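Local structure of tyrosinase (Burkholderia thailandensis, 5ZRD) at residues A239-C244 with T271-P276; N249-S254 with L340-N345. The protein probably hydroxylates monophenols to catechols and oxidises these further to quinones at a pair of copper ions, and is productive at acidic pH. All coordinates share one frame; numbering follows the deposited sequence.

Contact 1. Residues A239-C244 with T271-P276; sequences AKYVRC and TPVESP
Two hydrogen bonds grip the oxygen of water 1, which joins the two backbones: it accepts from Thr271 N at 2.9 Å and donates to Arg243 O at 3.1 Å. Next to it the chains come closer still, for Cys244 CA directs its hydrogen at Thr271 O, with CA and O 3.0 Å apart and an angle of 145° at the hydrogen. The SG of Cys244 takes the crowded position between backbone N and carbonyl carbon (chi1 80°), which sets it against Val273 CB at 4.0 Å. Thr271 splits its branches: CG2 meets Lys240 O at 3.7 Å, while OG1 touches CB and CD of Arg243 (CD at 3.5 Å), the two side chains crossing at about a right angle. Thr271 OG1 and Ser275 OG are both hydrogen-bonded to a citric acid molecule, probably from the crystallisation liquor. The main apolar contact is made by Pro276, whose CB sits over the centre of the Tyr241 ring, 3.6 Å from its centroid and 13° off the normal, a CH-pi contact; Val273 CG2 lies at the ring edge. Glu119 holds the Tyr241 hydroxyl by a hydrogen bond. The last turns of helix 237-244 thus pack on the loop leading into helix 274-285, which carries copper ligands His277 and His281, and on its first residues, while helix 315-334 adds His319, Val323 and Met326 around Tyr241.

Contact 2. Residues N249-S254 with L340-N345; sequences NYTVFS and LDIIRN
The ring of Tyr250 is sandwiched between aliphatic groups: Leu340 CD1 lies over one face, 4.2 Å from the centroid, in a CH-pi contact displaced toward the rim, and Ser254 CB, one helical turn on, covers the opposite face. At the edge, near the ring plane, stand Asp341 O and Ile342 CG1, the latter 3.9 Å from Tyr250 CD2, with the Ile342 chain running alongside the tyrosine in the same direction. With CG anti to the backbone N (chi1 175°), the ring is carried across the 340-345 segment, between Leu340 and Ile342, and its hydroxyl is hydrogen-bonded to Val88 O. The short helix 250-254, part of the central domain of tyrosinase, is opened by Asn249 as N-cap: OD1 accepts from Val252 N at 3.0 Å, the donor standing 31° above the carbonyl plane. The amide of Tyr250, in the first turn, instead gives its hydrogen to water 2, which donates in turn to Asp341 OD1. Thr251 makes the direct polar link to the extended chain after helix 315-334. Its OG1, anti to the carbonyl carbon, accepts from Ile343 N at 3.0 Å and a fairly straight 160°. The same hydroxyl lies 2.6 Å from water 3, hydrogen-bonded to it, and this water is also hydrogen-bonded to Asp341 O, with more acceptors nearby than it can serve at once. Just beyond, the loop faces another copy of the protein, where Asn345 ND2 is hydrogen-bonded to Asp483 of the second subunit.

Contacts 1 and 2 interleave along the chain, the segments coming in the order 239-244, 249-254, 271-276 and 340-345, and their centres are 16 Å apart. They meet through Phe253: its carbonyl O probably accepts a hydrogen bond from Val273 N at 2.9 Å, and its ring atom CD1 packs 3.3 Å from Cys244 O, while Pro272 CB rests against Val252 O. Phe253 also stacks on Trp330 of helix 315-334, the helix that bears copper ligand His320. Contact 1 is nearer the metals, the side chain of Tyr241 lying about 8 Å from a copper ion, against about 13 Å for that of Tyr250; contact 2 lies farther out, where the 340-345 segment meets the second subunit.

Contact 1. Residues A239-C244 with T271-P276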
ATOM      1  N   ALA A 239     -13.561 -45.074  10.720  1.00 29.58           N
ATOM      2  CA  ALA A 239     -12.447 -45.609   9.925  1.00 32.66           C
ATOM      3  C   ALA A 239     -11.318 -44.580   9.790  1.00 32.08           C
ATOM      4  O   ALA A 239     -10.159 -44.966   9.792  1.00 29.10           O
ATOM      5  CB  ALA A 239     -12.926 -46.008   8.551  1.00 35.56           C
ATOM      6  N   LYS A 240     -11.654 -43.309   9.550  1.00 29.19           N
ATOM      7  CA  LYS A 240     -10.608 -42.326   9.309  1.00 32.20           C
ATOM      8  C   LYS A 240      -9.763 -42.116  10.584  1.00 29.90           C
ATOM      9  O   LYS A 240      -8.559 -41.969  10.511  1.00 26.29           O
ATOM     10  CB  LYS A 240     -11.238 -41.022   8.817  1.00 38.40           C
ATOM     11  CG  LYS A 240     -11.557 -40.949   7.329  1.00 43.37           C
ATOM     12  CD  LYS A 240     -11.441 -39.517   6.819  1.00 54.85           C
ATOM     13  CE  LYS A 240     -11.751 -39.343   5.343  1.00 61.34           C
ATOM     14  NZ  LYS A 240     -10.548 -39.564   4.503  1.00 65.37           N
ATOM     15  N   TYR A 241     -10.387 -42.145  11.769  1.00 29.82           N
ATOM     16  CA  TYR A 241      -9.656 -42.022  13.046  1.00 28.60           C
ATOM     17  C   TYR A 241      -8.764 -43.248  13.282  1.00 29.23           C
ATOM     18  O   TYR A 241      -7.614 -43.103  13.689  1.00 25.66           O
ATOM     19  CB  TYR A 241     -10.636 -41.831  14.189  1.00 28.04           C
ATOM     20  CG  TYR A 241     -10.932 -40.419  14.625  1.00 31.60           C
ATOM     21  CD1 TYR A 241      -9.915 -39.493  14.828  1.00 34.03           C
ATOM     22  CD2 TYR A 241     -12.223 -40.037  14.965  1.00 29.82           C
ATOM     23  CE1 TYR A 241     -10.185 -38.200  15.258  1.00 33.25           C
ATOM     24  CE2 TYR A 241     -12.499 -38.759  15.420  1.00 29.52           C
ATOM     25  CZ  TYR A 241     -11.480 -37.836  15.573  1.00 32.07           C
ATOM     26  OH  TYR A 241     -11.722 -36.578  16.054  1.00 33.18           O
ATOM     27  N   VAL A 242      -9.265 -44.442  12.965  1.00 29.73           N
ATOM     28  CA  VAL A 242      -8.456 -45.674  13.041  1.00 30.28           C
ATOM     29  C   VAL A 242      -7.254 -45.543  12.108  1.00 31.47           C
ATOM     30  O   VAL A 242      -6.116 -45.729  12.543  1.00 32.38           O
ATOM     31  CB  VAL A 242      -9.246 -46.962  12.732  1.00 35.31           C
ATOM     32  CG1 VAL A 242      -8.323 -48.168  12.675  1.00 35.55           C
ATOM     33  CG2 VAL A 242     -10.382 -47.217  13.720  1.00 31.18           C
ATOM     34  N   ARG A 243      -7.476 -45.128  10.868  1.00 35.00           N
ATOM     35  CA  ARG A 243      -6.352 -44.924   9.906  1.00 36.12           C
ATOM     36  C   ARG A 243      -5.278 -43.982  10.474  1.00 34.92           C
ATOM     37  O   ARG A 243      -4.067 -44.220  10.268  1.00 35.95           O
ATOM     38  CB  ARG A 243      -6.821 -44.289   8.591  1.00 43.63           C
ATOM     39  CG  ARG A 243      -7.184 -45.267   7.489  1.00 58.08           C
ATOM     40  CD  ARG A 243      -6.626 -44.882   6.129  1.00 63.51           C
ATOM     41  NE  ARG A 243      -7.165 -45.815   5.149  1.00 77.34           N
ATOM     42  CZ  ARG A 243      -6.631 -47.000   4.842  1.00 82.18           C
ATOM     43  NH1 ARG A 243      -5.388 -47.283   5.204  1.00 70.86           N
ATOM     44  NH2 ARG A 243      -7.346 -47.892   4.170  1.00 79.78           N
ATOM     45  N   CYS A 244      -5.691 -42.868  11.103  1.00 31.82           N
ATOM     46  CA  CYS A 244      -4.700 -41.860  11.465  1.00 28.92           C
ATOM     47  C   CYS A 244      -3.715 -42.440  12.483  1.00 29.14           C
ATOM     48  O   CYS A 244      -2.553 -42.035  12.476  1.00 27.32           O
ATOM     49  CB  CYS A 244      -5.335 -40.559  11.937  1.00 32.99           C
ATOM     50  SG  CYS A 244      -5.915 -40.525  13.654  1.00 31.22           S
ATOM     51  N   THR A 271      -3.522 -40.980   6.555  1.00 33.77           N
ATOM     52  CA  THR A 271      -4.535 -40.086   7.044  1.00 32.06           C
ATOM     53  C   THR A 271      -4.007 -39.359   8.284  1.00 31.31           C
ATOM     54  O   THR A 271      -3.732 -40.006   9.276  1.00 27.32           O
ATOM     55  CB  THR A 271      -5.817 -40.826   7.440  1.00 30.79           C
ATOM     56  OG1 THR A 271      -6.311 -41.436   6.254  1.00 31.58           O
ATOM     57  CG2 THR A 271      -6.861 -39.898   8.030  1.00 30.80           C
ATOM     58  N   PRO A 272      -3.913 -38.031   8.227  1.00 29.76           N
ATOM     59  CA  PRO A 272      -3.544 -37.218   9.354  1.00 31.69           C
ATOM     60  C   PRO A 272      -4.693 -37.125  10.364  1.00 31.68           C
ATOM     61  O   PRO A 272      -5.884 -37.238  10.009  1.00 31.20           O
ATOM     62  CB  PRO A 272      -3.250 -35.835   8.767  1.00 30.90           C
ATOM     63  CG  PRO A 272      -4.148 -35.755   7.541  1.00 28.82           C
ATOM     64  CD  PRO A 272      -4.405 -37.186   7.135  1.00 29.31           C
ATOM     65  N   VAL A 273      -4.345 -36.909  11.622  1.00 28.30           N
ATOM     66  CA  VAL A 273      -5.386 -36.776  12.621  1.00 27.09           C
ATOM     67  C   VAL A 273      -6.276 -35.571  12.284  1.00 26.95           C
ATOM     68  O   VAL A 273      -7.436 -35.543  12.666  1.00 27.64           O
ATOM     69  CB  VAL A 273      -4.832 -36.653  14.052  1.00 26.26           C
ATOM     70  CG1 VAL A 273      -4.008 -35.399  14.273  1.00 25.15           C
ATOM     71  CG2 VAL A 273      -5.977 -36.719  15.051  1.00 28.36           C
ATOM     72  N   GLU A 274      -5.720 -34.583  11.578  1.00 26.35           N
ATOM     73  CA  GLU A 274      -6.440 -33.371  11.210  1.00 27.26           C
ATOM     74  C   GLU A 274      -7.686 -33.679  10.351  1.00 27.60           C
ATOM     75  O   GLU A 274      -8.614 -32.879  10.341  1.00 26.45           O
ATOM     76  CB  GLU A 274      -5.543 -32.388  10.459  1.00 25.40           C
ATOM     77  CG  GLU A 274      -6.081 -30.976  10.478  1.00 25.93           C
ATOM     78  CD  GLU A 274      -5.212 -29.930   9.792  1.00 29.28           C
ATOM     79  OE1 GLU A 274      -5.562 -28.688   9.882  1.00 25.74           O
ATOM     80  OE2 GLU A 274      -4.238 -30.344   9.102  1.00 28.49           O
ATOM     81  N   SER A 275      -7.664 -34.790   9.628  1.00 27.44           N
ATOM     82  CA  SER A 275      -8.689 -35.126   8.636  1.00 28.44           C
ATOM     83  C   SER A 275     -10.016 -35.492   9.318  1.00 28.90           C
ATOM     84  O   SER A 275     -11.008 -34.825   9.125  1.00 29.58           O
ATOM     85  CB  SER A 275      -8.172 -36.198   7.690  1.00 25.68           C
ATOM     86  OG  SER A 275      -9.049 -36.393   6.587  1.00 32.14           O
ATOM     87  N   PRO A 276     -10.038 -36.560  10.110  1.00 29.86           N
ATOM     88  CA  PRO A 276     -11.243 -36.911  10.827  1.00 29.11           C
ATOM     89  C   PRO A 276     -11.721 -35.789  11.749  1.00 30.92           C
ATOM     90  O   PRO A 276     -12.946 -35.611  11.941  1.00 29.78           O
ATOM     91  CB  PRO A 276     -10.878 -38.155  11.653  1.00 31.10           C
ATOM     92  CG  PRO A 276      -9.372 -38.195  11.597  1.00 29.53           C
ATOM     93  CD  PRO A 276      -9.075 -37.639  10.226  1.00 28.15           C
TER
HETATM   94  O   HOH W   1      -2.158 -42.952   8.248  1.00 29.17           O

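Contact 2. Residues N249-S254 with L340-N345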
ATOM      1  N   ASN A 249       4.729 -41.209  10.412  1.00 34.97           N
ATOM      2  CA  ASN A 249       5.636 -40.274  11.084  1.00 30.40           C
ATOM      3  C   ASN A 249       4.811 -39.056  11.526  1.00 32.22           C
ATOM      4  O   ASN A 249       3.702 -38.861  11.055  1.00 33.63           O
ATOM      5  CB  ASN A 249       6.817 -39.896  10.182  1.00 30.51           C
ATOM      6  CG  ASN A 249       6.410 -39.179   8.905  1.00 36.13           C
ATOM      7  OD1 ASN A 249       5.892 -38.060   8.940  1.00 32.95           O
ATOM      8  ND2 ASN A 249       6.679 -39.793   7.760  1.00 37.77           N
ATOM      9  N   TYR A 250       5.371 -38.234  12.392  1.00 30.47           N
ATOM     10  CA  TYR A 250       4.681 -37.112  12.966  1.00 30.73           C
ATOM     11  C   TYR A 250       4.351 -36.073  11.881  1.00 29.91           C
ATOM     12  O   TYR A 250       3.275 -35.509  11.874  1.00 28.49           O
ATOM     13  CB  TYR A 250       5.481 -36.450  14.090  1.00 25.74           C
ATOM     14  CG  TYR A 250       4.779 -35.216  14.588  1.00 25.96           C
ATOM     15  CD1 TYR A 250       3.630 -35.313  15.348  1.00 27.69           C
ATOM     16  CD2 TYR A 250       5.191 -33.951  14.204  1.00 28.41           C
ATOM     17  CE1 TYR A 250       2.911 -34.188  15.738  1.00 27.71           C
ATOM     18  CE2 TYR A 250       4.485 -32.817  14.576  1.00 29.10           C
ATOM     19  CZ  TYR A 250       3.342 -32.936  15.348  1.00 27.52           C
ATOM     20  OH  TYR A 250       2.669 -31.815  15.724  1.00 27.29           O
ATOM     21  N   THR A 251       5.254 -35.823  10.966  1.00 30.10           N
ATOM     22  CA  THR A 251       4.962 -34.812   9.943  1.00 30.96           C
ATOM     23  C   THR A 251       3.620 -35.122   9.252  1.00 30.45           C
ATOM     24  O   THR A 251       2.768 -34.235   9.185  1.00 29.74           O
ATOM     25  CB  THR A 251       6.129 -34.631   8.971  1.00 30.20           C
ATOM     26  OG1 THR A 251       7.291 -34.279   9.729  1.00 33.69           O
ATOM     27  CG2 THR A 251       5.864 -33.544   7.955  1.00 29.69           C
ATOM     28  N   VAL A 252       3.378 -36.356   8.812  1.00 28.50           N
ATOM     29  CA  VAL A 252       2.211 -36.601   8.000  1.00 29.53           C
ATOM     30  C   VAL A 252       1.029 -36.977   8.888  1.00 30.53           C
ATOM     31  O   VAL A 252      -0.122 -36.881   8.441  1.00 27.27           O
ATOM     32  CB  VAL A 252       2.480 -37.652   6.918  1.00 31.15           C
ATOM     33  CG1 VAL A 252       3.616 -37.191   6.035  1.00 31.64           C
ATOM     34  CG2 VAL A 252       2.731 -39.047   7.471  1.00 29.95           C
ATOM     35  N   PHE A 253       1.319 -37.365  10.139  1.00 29.26           N
ATOM     36  CA  PHE A 253       0.278 -37.528  11.111  1.00 26.74           C
ATOM     37  C   PHE A 253      -0.363 -36.172  11.424  1.00 27.90           C
ATOM     38  O   PHE A 253      -1.569 -36.096  11.680  1.00 26.39           O
ATOM     39  CB  PHE A 253       0.791 -38.145  12.415  1.00 26.72           C
ATOM     40  CG  PHE A 253      -0.229 -38.229  13.523  1.00 22.16           C
ATOM     41  CD1 PHE A 253      -1.240 -39.169  13.474  1.00 22.00           C
ATOM     42  CD2 PHE A 253      -0.232 -37.314  14.560  1.00 22.88           C
ATOM     43  CE1 PHE A 253      -2.187 -39.247  14.486  1.00 24.23           C
ATOM     44  CE2 PHE A 253      -1.188 -37.364  15.568  1.00 23.40           C
ATOM     45  CZ  PHE A 253      -2.164 -38.338  15.534  1.00 24.41           C
ATOM     46  N   SER A 254       0.452 -35.119  11.405  1.00 28.45           N
ATOM     47  CA  SER A 254       0.081 -33.870  12.021  1.00 26.81           C
ATOM     48  C   SER A 254      -0.967 -33.106  11.207  1.00 28.75           C
ATOM     49  O   SER A 254      -1.707 -32.373  11.813  1.00 28.88           O
ATOM     50  CB  SER A 254       1.281 -33.004  12.261  1.00 24.82           C
ATOM     51  OG  SER A 254       1.784 -32.502  11.036  1.00 25.61           O
ATOM     52  N   LEU A 340       9.502 -36.058  19.048  1.00 37.43           N
ATOM     53  CA  LEU A 340       8.882 -35.832  17.778  1.00 42.76           C
ATOM     54  C   LEU A 340       9.987 -35.359  16.841  1.00 41.87           C
ATOM     55  O   LEU A 340      10.990 -34.808  17.290  1.00 47.66           O
ATOM     56  CB  LEU A 340       7.774 -34.777  17.920  1.00 40.01           C
ATOM     57  CG  LEU A 340       6.572 -35.183  18.772  1.00 41.51           C
ATOM     58  CD1 LEU A 340       5.604 -34.019  18.914  1.00 45.56           C
ATOM     59  CD2 LEU A 340       5.847 -36.372  18.168  1.00 38.02           C
ATOM     60  N   ASP A 341       9.790 -35.579  15.562  1.00 42.01           N
ATOM     61  CA  ASP A 341      10.637 -34.976  14.575  1.00 46.30           C
ATOM     62  C   ASP A 341       9.706 -34.475  13.470  1.00 44.68           C
ATOM     63  O   ASP A 341       8.608 -34.961  13.301  1.00 42.28           O
ATOM     64  CB  ASP A 341      11.647 -36.006  14.055  1.00 52.39           C
ATOM     65  CG  ASP A 341      10.984 -37.320  13.647  1.00 56.25           C
ATOM     66  OD1 ASP A 341      10.743 -38.186  14.518  1.00 82.80           O
ATOM     67  OD2 ASP A 341      10.691 -37.495  12.462  1.00 69.45           O
ATOM     68  N   ILE A 342      10.202 -33.495  12.743  1.00 44.20           N
ATOM     69  CA  ILE A 342       9.557 -32.846  11.668  1.00 39.95           C
ATOM     70  C   ILE A 342      10.524 -32.847  10.489  1.00 40.90           C
ATOM     71  O   ILE A 342      11.684 -32.558  10.660  1.00 41.80           O
ATOM     72  CB  ILE A 342       9.164 -31.436  12.144  1.00 43.37           C
ATOM     73  CG1 ILE A 342       8.047 -31.567  13.185  1.00 39.69           C
ATOM     74  CG2 ILE A 342       8.783 -30.509  10.992  1.00 44.92           C
ATOM     75  CD1 ILE A 342       7.338 -30.298  13.495  1.00 39.25           C
ATOM     76  N   ILE A 343      10.060 -33.226   9.304  1.00 40.59           N
ATOM     77  CA  ILE A 343      10.917 -33.186   8.118  1.00 35.43           C
ATOM     78  C   ILE A 343      11.136 -31.742   7.703  1.00 35.28           C
ATOM     79  O   ILE A 343      10.188 -31.085   7.303  1.00 36.67           O
ATOM     80  CB  ILE A 343      10.271 -33.980   6.981  1.00 38.41           C
ATOM     81  CG1 ILE A 343      10.225 -35.468   7.328  1.00 36.78           C
ATOM     82  CG2 ILE A 343      10.959 -33.697   5.659  1.00 37.54           C
ATOM     83  CD1 ILE A 343       9.120 -36.216   6.606  1.00 34.96           C
ATOM     84  N   ARG A 344      12.371 -31.265   7.783  1.00 41.77           N
ATOM     85  CA  ARG A 344      12.667 -29.864   7.478  1.00 46.62           C
ATOM     86  C   ARG A 344      12.182 -29.529   6.058  1.00 39.25           C
ATOM     87  O   ARG A 344      12.506 -30.192   5.095  1.00 42.99           O
ATOM     88  CB  ARG A 344      14.168 -29.572   7.628  1.00 58.04           C
ATOM     89  CG  ARG A 344      14.545 -28.728   8.843  1.00 71.76           C
ATOM     90  CD  ARG A 344      14.519 -29.485  10.173  1.00 81.76           C
ATOM     91  NE  ARG A 344      15.717 -30.291  10.461  1.00 83.38           N
ATOM     92  CZ  ARG A 344      16.388 -30.307  11.622  1.00 80.16           C
ATOM     93  NH1 ARG A 344      17.382 -31.165  11.804  1.00 82.02           N
ATOM     94  NH2 ARG A 344      16.060 -29.477  12.598  1.00 68.36           N
ATOM     95  N   ASN A 345      11.379 -28.502   5.962  1.00 34.10           N
ATOM     96  CA  ASN A 345      10.987 -27.859   4.704  1.00 33.60           C
ATOM     97  C   ASN A 345       9.989 -28.710   3.918  1.00 32.41           C
ATOM     98  O   ASN A 345       9.759 -28.406   2.726  1.00 29.72           O
ATOM     99  CB  ASN A 345      12.188 -27.468   3.845  1.00 35.89           C
ATOM    100  CG  ASN A 345      12.934 -26.259   4.394  1.00 39.14           C
ATOM    101  OD1 ASN A 345      12.316 -25.275   4.756  1.00 48.06           O
ATOM    102  ND2 ASN A 345      14.257 -26.294   4.419  1.00 41.82           N
TER
HETATM  103  O   HOH W   2       7.945 -39.155  13.531  1.00 35.93           O
HETATM  104  O   HOH W   3       8.261 -36.410  10.787  1.00 28.94           O